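Long-range contacts in serine racemase (Enterococcus faecalis, PDB 4ECL), which belongs to the alanine racemase family, joining an N-terminal domain of the TIM-barrel clan to a C-terminal beta-rich domain in a two-chain assembly: residues T4-L9 against I279-Y284; K93-Y98 against Y118-H123; H160-D165 against N176-S181; S203-L208 against G226-T231. All coordinates share one frame; numbering follows the deposited sequence.

Contact 1: T4-L9 against I279-Y284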
loop_
_atom_site.group_PDB
_atom_site.type_symbol
_atom_site.label_atom_id
_atom_site.label_comp_id
_atom_site.label_asym_id
_atom_site.label_seq_id
_atom_site.Cartn_x
_atom_site.Cartn_y
_atom_site.Cartn_z
ATOM N N THR A 4 0.617 -13.983 14.480
ATOM C CA THR A 4 0.355 -14.941 13.411
ATOM C C THR A 4 -1.126 -15.289 13.273
ATOM O O THR A 4 -1.494 -16.103 12.437
ATOM C CB THR A 4 1.175 -16.240 13.593
ATOM O OG1 THR A 4 1.070 -16.697 14.952
ATOM C CG2 THR A 4 2.636 -15.993 13.242
ATOM N N ASP A 5 -1.979 -14.655 14.067
ATOM C CA ASP A 5 -3.396 -15.018 14.069
ATOM C C ASP A 5 -4.148 -14.778 12.751
ATOM O O ASP A 5 -5.071 -15.527 12.419
ATOM C CB ASP A 5 -4.126 -14.318 15.219
ATOM C CG ASP A 5 -3.801 -14.927 16.572
ATOM O OD1 ASP A 5 -3.114 -15.971 16.609
ATOM O OD2 ASP A 5 -4.245 -14.370 17.599
ATOM N N ARG A 6 -3.759 -13.745 12.003
ATOM C CA ARG A 6 -4.531 -13.315 10.834
ATOM C C ARG A 6 -3.752 -13.378 9.513
ATOM O O ARG A 6 -3.966 -14.268 8.696
ATOM C CB ARG A 6 -5.075 -11.897 11.068
ATOM C CG ARG A 6 -5.794 -11.272 9.886
ATOM C CD ARG A 6 -6.013 -9.791 10.129
ATOM N NE ARG A 6 -6.495 -9.119 8.929
ATOM C CZ ARG A 6 -5.753 -8.326 8.156
ATOM N NH1 ARG A 6 -6.291 -7.763 7.083
ATOM N NH2 ARG A 6 -4.480 -8.088 8.454
ATOM N N ALA A 7 -2.874 -12.410 9.292
ATOM C CA ALA A 7 -2.059 -12.388 8.086
ATOM C C ALA A 7 -0.749 -11.740 8.445
ATOM O O ALA A 7 -0.719 -10.778 9.212
ATOM C CB ALA A 7 -2.752 -11.612 6.972
ATOM N N TYR A 8 0.340 -12.257 7.891
ATOM C CA TYR A 8 1.649 -11.797 8.309
ATOM C C TYR A 8 2.706 -12.077 7.267
ATOM O O TYR A 8 2.506 -12.906 6.371
ATOM C CB TYR A 8 2.037 -12.438 9.647
ATOM C CG TYR A 8 1.964 -13.942 9.635
ATOM C CD1 TYR A 8 0.765 -14.593 9.878
ATOM C CD2 TYR A 8 3.091 -14.714 9.374
ATOM C CE1 TYR A 8 0.678 -15.979 9.870
ATOM C CE2 TYR A 8 3.018 -16.109 9.361
ATOM C CZ TYR A 8 1.806 -16.726 9.612
ATOM O OH TYR A 8 1.703 -18.094 9.605
ATOM N N LEU A 9 3.810 -11.345 7.379
ATOM C CA LEU A 9 4.992 -11.584 6.579
ATOM C C LEU A 9 5.991 -12.336 7.432
ATOM O O LEU A 9 6.133 -12.066 8.627
ATOM C CB LEU A 9 5.619 -10.272 6.113
ATOM C CG LEU A 9 4.805 -9.432 5.128
ATOM C CD1 LEU A 9 5.392 -8.042 5.016
ATOM C CD2 LEU A 9 4.760 -10.107 3.768
ATOM N N ILE A 279 -11.989 -19.150 3.596
ATOM C CA ILE A 279 -11.926 -17.700 3.659
ATOM C C ILE A 279 -10.647 -17.282 4.365
ATOM O O ILE A 279 -10.376 -17.733 5.482
ATOM C CB ILE A 279 -13.147 -17.124 4.396
ATOM C CG1 ILE A 279 -14.437 -17.607 3.726
ATOM C CG2 ILE A 279 -13.087 -15.615 4.417
ATOM C CD1 ILE A 279 -14.568 -17.155 2.281
ATOM N N LEU A 280 -9.867 -16.434 3.700
ATOM C CA LEU A 280 -8.630 -15.882 4.247
ATOM C C LEU A 280 -8.823 -14.412 4.614
ATOM O O LEU A 280 -9.382 -13.639 3.839
ATOM C CB LEU A 280 -7.502 -15.999 3.227
ATOM C CG LEU A 280 -7.090 -17.410 2.798
ATOM C CD1 LEU A 280 -5.992 -17.349 1.753
ATOM C CD2 LEU A 280 -6.636 -18.233 3.998
ATOM N N PRO A 281 -8.344 -14.018 5.794
ATOM C CA PRO A 281 -8.516 -12.664 6.318
ATOM C C PRO A 281 -7.404 -11.767 5.811
ATOM O O PRO A 281 -6.707 -11.124 6.593
ATOM C CB PRO A 281 -8.379 -12.876 7.819
ATOM C CG PRO A 281 -7.356 -13.984 7.914
ATOM C CD PRO A 281 -7.586 -14.873 6.720
ATOM N N ILE A 282 -7.215 -11.762 4.497
ATOM C CA ILE A 282 -6.286 -10.843 3.864
ATOM C C ILE A 282 -6.913 -10.296 2.591
ATOM O O ILE A 282 -7.541 -11.035 1.827
ATOM C CB ILE A 282 -4.936 -11.500 3.543
ATOM C CG1 ILE A 282 -3.947 -10.459 3.012
ATOM C CG2 ILE A 282 -5.093 -12.623 2.522
ATOM C CD1 ILE A 282 -2.565 -11.082 2.685
ATOM N N GLY A 283 -6.764 -8.992 2.380
ATOM C CA GLY A 283 -7.335 -8.355 1.210
ATOM C C GLY A 283 -6.402 -7.351 0.560
ATOM O O GLY A 283 -5.197 -7.321 0.851
ATOM N N TYR A 284 -6.949 -6.510 -0.319
ATOM C CA TYR A 284 -6.090 -5.578 -1.048
ATOM C C TYR A 284 -5.533 -4.467 -0.154
ATOM O O TYR A 284 -4.437 -3.988 -0.385
ATOM C CB TYR A 284 -6.737 -5.057 -2.336
ATOM C CG TYR A 284 -8.109 -4.423 -2.189
ATOM C CD1 TYR A 284 -8.261 -3.159 -1.624
ATOM C CD2 TYR A 284 -9.245 -5.065 -2.666
ATOM C CE1 TYR A 284 -9.513 -2.570 -1.506
ATOM C CE2 TYR A 284 -10.504 -4.483 -2.557
ATOM C CZ TYR A 284 -10.630 -3.238 -1.975
ATOM O OH TYR A 284 -11.868 -2.668 -1.861
#
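An inverse gamma turn centred on P281 meets R6 just before strand 7-11, at the point where strand 275-280 ends. A weak bond from I282 N to L280 O, 2.9 Å long, closes the turn and presents its proline and carbonyl to the other segment. The extended side chain of R6 runs alongside the proline ring, the two pointing opposite ways. Its CG, placed anti to the backbone N (chi1 175°), packs 3.7 Å from P281 CB, while P281 CG lies 3.5 Å from the carbonyl O of R6. Farther out, P281 O sits over one face of the guanidinium, 3.1 Å from R6 NE; at this position the N-H geometry is too poor for a hydrogen bond. The charge is met elsewhere: R6 NH1 forms a salt bridge with D286, whose OD2 also accepts from G283 N, so one carboxylate ties both segments together. Next in sequence, A7 points toward the turn, and its CB reaches I282 CB at 4.1 Å. T65 of the second subunit packs on R6. Backbone bonds link R6 with K250 and I279 with V252, showing that the two segments adjoin the same strand, 245-257, at nearby positions. The contact thus joins the entry to strand 7-11 and the turn that follows strand 275-280, both strands of the mixed sheet of the C-terminal beta domain.

Contact 2: K93-Y98 against Y118-H123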
loop_
_atom_site.group_PDB
_atom_site.type_symbol
_atom_site.label_atom_id
_atom_site.label_comp_id
_atom_site.label_asym_id
_atom_site.label_seq_id
_atom_site.Cartn_x
_atom_site.Cartn_y
_atom_site.Cartn_z
ATOM N N LYS A 93 19.254 20.890 10.266
ATOM C CA LYS A 93 19.651 20.648 11.645
ATOM C C LYS A 93 19.527 19.163 11.999
ATOM O O LYS A 93 20.380 18.601 12.687
ATOM C CB LYS A 93 18.805 21.504 12.585
ATOM C CG LYS A 93 19.093 21.284 14.051
ATOM C CD LYS A 93 18.313 22.262 14.911
ATOM C CE LYS A 93 18.327 21.834 16.372
ATOM N NZ LYS A 93 19.705 21.549 16.866
ATOM N N GLU A 94 18.465 18.530 11.518
ATOM C CA GLU A 94 18.250 17.108 11.758
ATOM C C GLU A 94 19.261 16.257 10.998
ATOM O O GLU A 94 19.707 15.224 11.499
ATOM C CB GLU A 94 16.827 16.703 11.370
ATOM C CG GLU A 94 15.759 17.264 12.284
ATOM C CD GLU A 94 14.359 17.021 11.753
ATOM O OE1 GLU A 94 13.904 17.820 10.907
ATOM O OE2 GLU A 94 13.713 16.035 12.179
ATOM N N LEU A 95 19.608 16.690 9.788
ATOM C CA LEU A 95 20.625 16.006 9.001
ATOM C C LEU A 95 21.921 15.990 9.783
ATOM O O LEU A 95 22.636 14.979 9.815
ATOM C CB LEU A 95 20.857 16.728 7.676
ATOM C CG LEU A 95 19.807 16.507 6.596
ATOM C CD1 LEU A 95 20.069 17.388 5.390
ATOM C CD2 LEU A 95 19.819 15.047 6.203
ATOM N N CYS A 96 22.216 17.121 10.415
ATOM C CA CYS A 96 23.460 17.281 11.150
ATOM C C CYS A 96 23.446 16.444 12.425
ATOM O O CYS A 96 24.402 15.708 12.697
ATOM C CB CYS A 96 23.703 18.751 11.488
ATOM S SG CYS A 96 25.304 19.065 12.255
ATOM N N LYS A 97 22.358 16.560 13.190
ATOM C CA LYS A 97 22.221 15.882 14.482
ATOM C C LYS A 97 22.160 14.365 14.357
ATOM O O LYS A 97 22.715 13.640 15.187
ATOM C CB LYS A 97 20.982 16.385 15.229
ATOM C CG LYS A 97 20.464 15.430 16.313
ATOM C CD LYS A 97 19.388 16.083 17.173
ATOM C CE LYS A 97 18.278 16.666 16.312
ATOM N NZ LYS A 97 17.615 17.834 16.963
ATOM N N TYR A 98 21.478 13.889 13.321
ATOM C CA TYR A 98 21.362 12.454 13.107
ATOM C C TYR A 98 22.439 11.900 12.182
ATOM O O TYR A 98 22.381 10.725 11.794
ATOM C CB TYR A 98 19.968 12.090 12.599
ATOM C CG TYR A 98 18.898 12.304 13.644
ATOM C CD1 TYR A 98 18.910 11.581 14.834
ATOM C CD2 TYR A 98 17.882 13.229 13.450
ATOM C CE1 TYR A 98 17.935 11.773 15.801
ATOM C CE2 TYR A 98 16.902 13.429 14.412
ATOM C CZ TYR A 98 16.934 12.700 15.582
ATOM O OH TYR A 98 15.962 12.898 16.538
ATOM N N TYR A 118 24.660 24.443 8.717
ATOM C CA TYR A 118 24.963 23.192 9.412
ATOM C C TYR A 118 25.968 22.322 8.657
ATOM O O TYR A 118 25.889 22.176 7.435
ATOM C CB TYR A 118 23.680 22.409 9.691
ATOM C CG TYR A 118 22.785 23.093 10.692
ATOM C CD1 TYR A 118 23.100 23.086 12.041
ATOM C CD2 TYR A 118 21.635 23.757 10.291
ATOM C CE1 TYR A 118 22.292 23.718 12.967
ATOM C CE2 TYR A 118 20.819 24.397 11.212
ATOM C CZ TYR A 118 21.157 24.372 12.546
ATOM O OH TYR A 118 20.360 24.995 13.473
ATOM N N ASP A 119 26.922 21.760 9.393
ATOM C CA ASP A 119 27.897 20.841 8.816
ATOM C C ASP A 119 27.247 19.498 8.474
ATOM O O ASP A 119 26.772 18.783 9.349
ATOM C CB ASP A 119 29.081 20.655 9.766
ATOM C CG ASP A 119 29.976 21.887 9.830
ATOM O OD1 ASP A 119 29.987 22.671 8.854
ATOM O OD2 ASP A 119 30.670 22.067 10.853
ATOM N N ILE A 120 27.236 19.174 7.186
ATOM C CA ILE A 120 26.476 18.053 6.656
ATOM C C ILE A 120 27.337 17.216 5.712
ATOM O O ILE A 120 28.049 17.767 4.869
ATOM C CB ILE A 120 25.273 18.573 5.862
ATOM C CG1 ILE A 120 24.273 19.249 6.796
ATOM C CG2 ILE A 120 24.596 17.454 5.097
ATOM C CD1 ILE A 120 22.996 19.628 6.111
ATOM N N LYS A 121 27.285 15.893 5.853
ATOM C CA LYS A 121 27.971 15.015 4.910
ATOM C C LYS A 121 27.094 14.781 3.681
ATOM O O LYS A 121 25.877 14.682 3.795
ATOM C CB LYS A 121 28.318 13.677 5.560
ATOM C CG LYS A 121 29.644 13.638 6.291
ATOM C CD LYS A 121 30.179 12.205 6.332
ATOM C CE LYS A 121 31.495 12.112 7.094
ATOM N NZ LYS A 121 31.320 12.433 8.541
ATOM N N ALA A 122 27.699 14.666 2.504
ATOM C CA ALA A 122 26.890 14.552 1.299
ATOM C C ALA A 122 27.493 13.674 0.226
ATOM O O ALA A 122 28.698 13.434 0.211
ATOM C CB ALA A 122 26.627 15.951 0.726
ATOM N N HIS A 123 26.645 13.196 -0.676
ATOM C CA HIS A 123 27.114 12.592 -1.920
ATOM C C HIS A 123 26.474 13.386 -3.037
ATOM O O HIS A 123 25.259 13.626 -3.014
ATOM C CB HIS A 123 26.685 11.131 -2.063
ATOM C CG HIS A 123 27.428 10.186 -1.180
ATOM N ND1 HIS A 123 27.539 8.841 -1.464
ATOM C CD2 HIS A 123 28.088 10.380 -0.013
ATOM C CE1 HIS A 123 28.239 8.248 -0.513
ATOM N NE2 HIS A 123 28.583 9.160 0.380
HETATM O O HOH W 1 21.232 24.674 16.659
HETATM O O HOH W 2 25.525 14.953 8.014
#
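The backbone N-H of K121 is bound to water 2, with 2.9 Å from K121 N to the water oxygen. The same water donates a weak bond to L95 O, linking the start of strand 120-127 to helix 92-97 through solvent. Direct contact rests mainly on side-chain packing. Y118 lays one ring face over the first residue of the helical segment: K93 CA stands 3.9 Å from the ring centroid and only 8° off the ring normal, a CH-pi contact. K93 CB continues over the same face, 3.7 Å from Y118 CZ, and the aliphatic chain runs on until its CD approaches Y118 OH at 3.7 Å. Beyond that, the lysine leads away, and only weak bonds to water 1, which lies in the ring plane at its edge, relate K93 NZ to Y118 OH. On the buried flank, L95 CD1 meets I120 CD1 at 3.8 Å, the two side chains crossing obliquely. With I120 CG1 anti to the carbonyl carbon (chi1 -67°), the chain goes on from there to the CD1 that meets L95. L95 also packs on I66 and I83, which places this pair in the layer between helices and strands. To one side of both patches, C96 CB touches Y118 CB at 4.1 Å, and its SG, anti to the backbone N, lies 3.3 Å from D119 O. The carboxylate of D119 bonds H151. Such packing of an outer helix against the parallel strands is characteristic of the alpha/beta barrel.

Contact 3: H160-D165 against N176-S181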
loop_
_atom_site.group_PDB
_atom_site.type_symbol
_atom_site.label_atom_id
_atom_site.label_comp_id
_atom_site.label_asym_id
_atom_site.label_seq_id
_atom_site.Cartn_x
_atom_site.Cartn_y
_atom_site.Cartn_z
ATOM N N HIS A 160 22.710 6.878 -11.432
ATOM C CA HIS A 160 21.848 5.712 -11.574
ATOM C C HIS A 160 21.775 5.306 -13.036
ATOM O O HIS A 160 21.598 6.158 -13.909
ATOM C CB HIS A 160 20.429 6.016 -11.075
ATOM C CG HIS A 160 20.186 5.624 -9.650
ATOM N ND1 HIS A 160 20.514 6.437 -8.586
ATOM C CD2 HIS A 160 19.647 4.503 -9.113
ATOM C CE1 HIS A 160 20.185 5.837 -7.455
ATOM N NE2 HIS A 160 19.659 4.661 -7.747
ATOM N N LEU A 161 21.899 4.008 -13.303
ATOM C CA LEU A 161 21.756 3.489 -14.660
ATOM C C LEU A 161 20.292 3.228 -14.993
ATOM O O LEU A 161 19.543 2.688 -14.176
ATOM C CB LEU A 161 22.572 2.215 -14.831
ATOM C CG LEU A 161 24.053 2.366 -14.502
ATOM C CD1 LEU A 161 24.751 0.987 -14.490
ATOM C CD2 LEU A 161 24.724 3.322 -15.500
ATOM N N CYS A 162 19.887 3.613 -16.200
ATOM C CA CYS A 162 18.500 3.448 -16.621
ATOM C C CYS A 162 18.080 2.018 -16.889
ATOM O O CYS A 162 16.965 1.629 -16.563
ATOM C CB CYS A 162 18.233 4.263 -17.878
ATOM S SG CYS A 162 18.136 6.014 -17.550
ATOM N N ALA A 163 18.955 1.246 -17.516
ATOM C CA ALA A 163 18.542 -0.029 -18.094
ATOM C C ALA A 163 19.625 -1.095 -17.994
ATOM O O ALA A 163 19.879 -1.825 -18.954
ATOM C CB ALA A 163 18.142 0.176 -19.557
ATOM N N ALA A 164 20.253 -1.189 -16.829
ATOM C CA ALA A 164 21.311 -2.159 -16.620
ATOM C C ALA A 164 20.723 -3.567 -16.600
ATOM O O ALA A 164 21.455 -4.554 -16.698
ATOM C CB ALA A 164 22.050 -1.867 -15.321
ATOM N N ASP A 165 19.399 -3.642 -16.470
ATOM C CA ASP A 165 18.694 -4.908 -16.349
ATOM C C ASP A 165 18.362 -5.498 -17.710
ATOM O O ASP A 165 17.741 -6.555 -17.796
ATOM C CB ASP A 165 17.402 -4.726 -15.543
ATOM C CG ASP A 165 16.451 -3.722 -16.180
ATOM O OD1 ASP A 165 16.926 -2.811 -16.890
ATOM O OD2 ASP A 165 15.227 -3.839 -15.972
ATOM N N ASN A 176 26.217 1.992 -21.560
ATOM C CA ASN A 176 27.626 2.252 -21.767
ATOM C C ASN A 176 27.906 3.746 -21.921
ATOM O O ASN A 176 28.949 4.243 -21.479
ATOM C CB ASN A 176 28.154 1.450 -22.955
ATOM C CG ASN A 176 28.408 0.006 -22.601
ATOM O OD1 ASN A 176 28.753 -0.305 -21.465
ATOM N ND2 ASN A 176 28.229 -0.886 -23.567
ATOM N N LYS A 177 26.982 4.477 -22.526
ATOM C CA LYS A 177 27.224 5.909 -22.644
ATOM C C LYS A 177 26.970 6.597 -21.302
ATOM O O LYS A 177 27.597 7.606 -21.005
ATOM C CB LYS A 177 26.454 6.555 -23.806
ATOM C CG LYS A 177 24.945 6.473 -23.718
ATOM C CD LYS A 177 24.267 7.109 -24.944
ATOM C CE LYS A 177 23.844 6.058 -25.979
ATOM N NZ LYS A 177 22.756 6.547 -26.881
ATOM N N GLN A 178 26.082 6.040 -20.476
ATOM C CA GLN A 178 25.881 6.593 -19.136
ATOM C C GLN A 178 27.163 6.474 -18.333
ATOM O O GLN A 178 27.578 7.406 -17.647
ATOM C CB GLN A 178 24.751 5.880 -18.388
ATOM C CG GLN A 178 23.367 6.284 -18.832
ATOM C CD GLN A 178 22.313 5.943 -17.801
ATOM O OE1 GLN A 178 21.530 5.016 -17.981
ATOM N NE2 GLN A 178 22.289 6.702 -16.709
ATOM N N ILE A 179 27.783 5.309 -18.423
ATOM C CA ILE A 179 29.034 5.048 -17.724
ATOM C C ILE A 179 30.163 5.932 -18.263
ATOM O O ILE A 179 30.926 6.535 -17.494
ATOM C CB ILE A 179 29.387 3.565 -17.836
ATOM C CG1 ILE A 179 28.278 2.734 -17.155
ATOM C CG2 ILE A 179 30.771 3.289 -17.255
ATOM C CD1 ILE A 179 28.300 1.275 -17.528
ATOM N N GLY A 180 30.252 6.018 -19.586
ATOM C CA GLY A 180 31.250 6.859 -20.226
ATOM C C GLY A 180 31.120 8.317 -19.810
ATOM O O GLY A 180 32.118 8.979 -19.499
ATOM N N SER A 181 29.892 8.821 -19.801
ATOM C CA SER A 181 29.635 10.205 -19.420
ATOM C C SER A 181 30.073 10.432 -17.988
ATOM O O SER A 181 30.605 11.483 -17.651
ATOM C CB SER A 181 28.143 10.526 -19.527
ATOM O OG SER A 181 27.647 10.179 -20.804
HETATM O O HOH W 3 21.263 2.455 -18.538
#
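Q178 and the backbone of H160 to C162 form the tight part of this contact, for the glutamine amide bonds to main-chain atoms before and after L161. Its OE1 accepts from C162 N at 2.8 Å in a nearly straight bond (170°), with the donor in the carbonyl plane and on a lone pair. OE1 is gripped a second time by water 3, which donates to Q178 OE1 at 2.6 Å and accepts from A163 N at 2.8 Å, so the water carries the grip on to A163. Q178 NE2 donates to H160 O at 2.9 Å, a more bent bond (138°) whose acceptor lies out of the amide plane. T128 OG1 is a second partner of NE2. Bonds at both ends of the amide should fix its rotation, and the chain that carries it is extended beyond CG (chi2 -161°). C162 adds close packing, its CB 3.4 Å from Q178 OE1. The looser side is that of L161, which is partly exposed. Its side chain adds apolar contact: L161 CD2 lies 3.9 Å from Q178 CB and 4.0 Å from I179 CG1, crossing both side chains at a slant. The loop leaves strand 152-158 and leads into helix 169-191, on which the partner residues ride. A164 O bonds N209 at the end of helix 204-209, I179 packs on L213, and G264 of the second subunit touches C162.

Contact 4: S203-L208 against G226-T231. With SO4 (sulfate ion), chain G.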
loop_
_atom_site.group_PDB
_atom_site.type_symbol
_atom_site.label_atom_id
_atom_site.label_comp_id
_atom_site.label_asym_id
_atom_site.label_seq_id
_atom_site.Cartn_x
_atom_site.Cartn_y
_atom_site.Cartn_z
ATOM N N SER A 203 23.280 -0.418 -9.137
ATOM C CA SER A 203 22.277 -1.033 -8.295
ATOM C C SER A 203 22.372 -2.539 -8.537
ATOM O O SER A 203 23.397 -2.997 -9.049
ATOM C CB SER A 203 20.895 -0.477 -8.627
ATOM O OG SER A 203 20.830 0.886 -8.259
ATOM N N SER A 204 21.328 -3.302 -8.181
ATOM C CA SER A 204 21.363 -4.774 -8.302
ATOM C C SER A 204 21.784 -5.271 -9.684
ATOM O O SER A 204 22.679 -6.098 -9.803
ATOM C CB SER A 204 20.006 -5.418 -7.951
ATOM O OG SER A 204 19.667 -5.264 -6.578
ATOM N N TYR A 205 21.122 -4.801 -10.732
ATOM C CA TYR A 205 21.456 -5.282 -12.068
ATOM C C TYR A 205 22.792 -4.718 -12.590
ATOM O O TYR A 205 23.392 -5.262 -13.525
ATOM C CB TYR A 205 20.304 -5.018 -13.040
ATOM C CG TYR A 205 19.138 -5.956 -12.830
ATOM C CD1 TYR A 205 19.143 -7.236 -13.378
ATOM C CD2 TYR A 205 18.039 -5.571 -12.077
ATOM C CE1 TYR A 205 18.076 -8.113 -13.187
ATOM C CE2 TYR A 205 16.965 -6.435 -11.879
ATOM C CZ TYR A 205 16.989 -7.706 -12.436
ATOM O OH TYR A 205 15.919 -8.564 -12.240
ATOM N N GLY A 206 23.255 -3.635 -11.974
ATOM C CA GLY A 206 24.551 -3.064 -12.316
ATOM C C GLY A 206 25.649 -4.037 -11.935
ATOM O O GLY A 206 26.606 -4.257 -12.690
ATOM N N LEU A 207 25.509 -4.615 -10.746
ATOM C CA LEU A 207 26.390 -5.693 -10.297
ATOM C C LEU A 207 26.242 -6.926 -11.184
ATOM O O LEU A 207 27.227 -7.458 -11.682
ATOM C CB LEU A 207 26.080 -6.076 -8.846
ATOM C CG LEU A 207 26.857 -7.274 -8.305
ATOM C CD1 LEU A 207 28.375 -7.101 -8.515
ATOM C CD2 LEU A 207 26.532 -7.468 -6.836
ATOM N N LEU A 208 25.006 -7.380 -11.375
ATOM C CA LEU A 208 24.747 -8.619 -12.116
ATOM C C LEU A 208 25.136 -8.554 -13.589
ATOM O O LEU A 208 25.589 -9.550 -14.157
ATOM C CB LEU A 208 23.267 -9.009 -12.019
ATOM C CG LEU A 208 22.703 -9.332 -10.640
ATOM C CD1 LEU A 208 21.211 -9.663 -10.759
ATOM C CD2 LEU A 208 23.473 -10.479 -10.003
ATOM N N GLY A 226 16.543 -11.335 -2.525
ATOM C CA GLY A 226 16.529 -12.661 -3.120
ATOM C C GLY A 226 15.458 -12.818 -4.173
ATOM O O GLY A 226 15.018 -13.927 -4.485
ATOM N N VAL A 227 15.027 -11.694 -4.719
ATOM C CA VAL A 227 14.036 -11.699 -5.774
ATOM C C VAL A 227 14.600 -10.902 -6.940
ATOM O O VAL A 227 15.307 -9.911 -6.733
ATOM C CB VAL A 227 12.742 -11.061 -5.275
ATOM C CG1 VAL A 227 12.072 -11.976 -4.273
ATOM C CG2 VAL A 227 13.043 -9.729 -4.610
ATOM N N LEU A 228 14.323 -11.328 -8.164
ATOM C CA LEU A 228 14.680 -10.490 -9.299
ATOM C C LEU A 228 13.438 -9.866 -9.937
ATOM O O LEU A 228 12.462 -10.563 -10.212
ATOM C CB LEU A 228 15.541 -11.247 -10.313
ATOM C CG LEU A 228 16.949 -11.577 -9.805
ATOM C CD1 LEU A 228 17.858 -11.938 -10.973
ATOM C CD2 LEU A 228 17.549 -10.425 -8.988
ATOM N N SER A 229 13.501 -8.552 -10.156
ATOM C CA SER A 229 12.369 -7.713 -10.596
ATOM C C SER A 229 11.379 -8.372 -11.568
ATOM O O SER A 229 10.186 -8.031 -11.582
ATOM C CB SER A 229 12.884 -6.388 -11.186
ATOM O OG SER A 229 13.551 -5.603 -10.209
ATOM N N SER A 230 11.889 -9.302 -12.373
ATOM C CA SER A 230 11.067 -10.114 -13.260
ATOM C C SER A 230 11.634 -11.524 -13.372
ATOM O O SER A 230 12.568 -11.892 -12.654
ATOM C CB SER A 230 10.975 -9.479 -14.650
ATOM O OG SER A 230 10.278 -8.245 -14.603
ATOM N N THR A 231 11.064 -12.300 -14.288
ATOM C CA THR A 231 11.497 -13.669 -14.543
ATOM C C THR A 231 11.335 -13.979 -16.031
ATOM O O THR A 231 10.288 -13.685 -16.606
ATOM C CB THR A 231 10.669 -14.685 -13.706
ATOM O OG1 THR A 231 9.301 -14.256 -13.618
ATOM C CG2 THR A 231 11.241 -14.822 -12.300
HETATM S S SO4 G . 17.502 -2.213 -7.110
HETATM O O1 SO4 G . 17.584 -0.769 -6.869
HETATM O O2 SO4 G . 18.720 -2.853 -6.614
HETATM O O3 SO4 G . 16.336 -2.724 -6.392
HETATM O O4 SO4 G . 17.329 -2.462 -8.537
#
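Y205 and L228 cross at a slant, the phenol reaching from the helix into the loop so that its oxygen, rather than a ring face, does most of the touching. Y205 OH lies 3.3 Å from L228 CB and 3.2 Å from S229 N. The serine comes to the ring from another direction: S229 OG lies at the edge, in the ring plane, 3.9 Å from Y205 CE2, and its polar partner is N358 ND2. One turn further along the helix, L208 points toward the loop and meets L228 tip to tip, L208 CD1 standing 4.1 Å from L228 CD1. L228 CG is set anti to its carbonyl carbon (chi1 -69°), and from there the two methyl groups both approach L208 CD1 and Y205 OH. L228 thereby packs against both helix residues. At the start of the helix, S204 turns to a bound sulfate ion, which probably comes from the crystallisation liquor. S204 N donates to sulfate O2 at 3.1 Å (152°), and S204 OG donates to the same oxygen at 2.6 Å. Y42 OH is also bonded to the sulfate, while S204 OG has further partners in G221 N and A223 N. S204 N at the start of helix 204-209 and G221 N and V222 N in the loop after strand 217-220 grip the anion; the helix end would probably add to its stabilisation. This is consistent with the phosphate-binding corner of the cofactor site in pyridoxal-phosphate enzymes of the alanine racemase fold.

In the fold
Contact 1 brackets the others along the chain, since its segments 4-9 and 279-284 come before and after all of them; contacts 2, 3 and 4 then follow in series. Its centre lies about 41 Å from those of contacts 2 and 3 and about 29 Å from that of contact 4. Contact 2 lies about 30 Å from contacts 3 and 4, between centres. Contacts 3 and 4 are about 15 Å apart and touch, D165 CB meeting Y205 CG at 3.4 Å. Contact 1 thus ties the N-terminal strand into the mixed sheet of the C-terminal domain, while contacts 2 to 4 belong to the barrel region, 3 and 4 side by side near the sulfate.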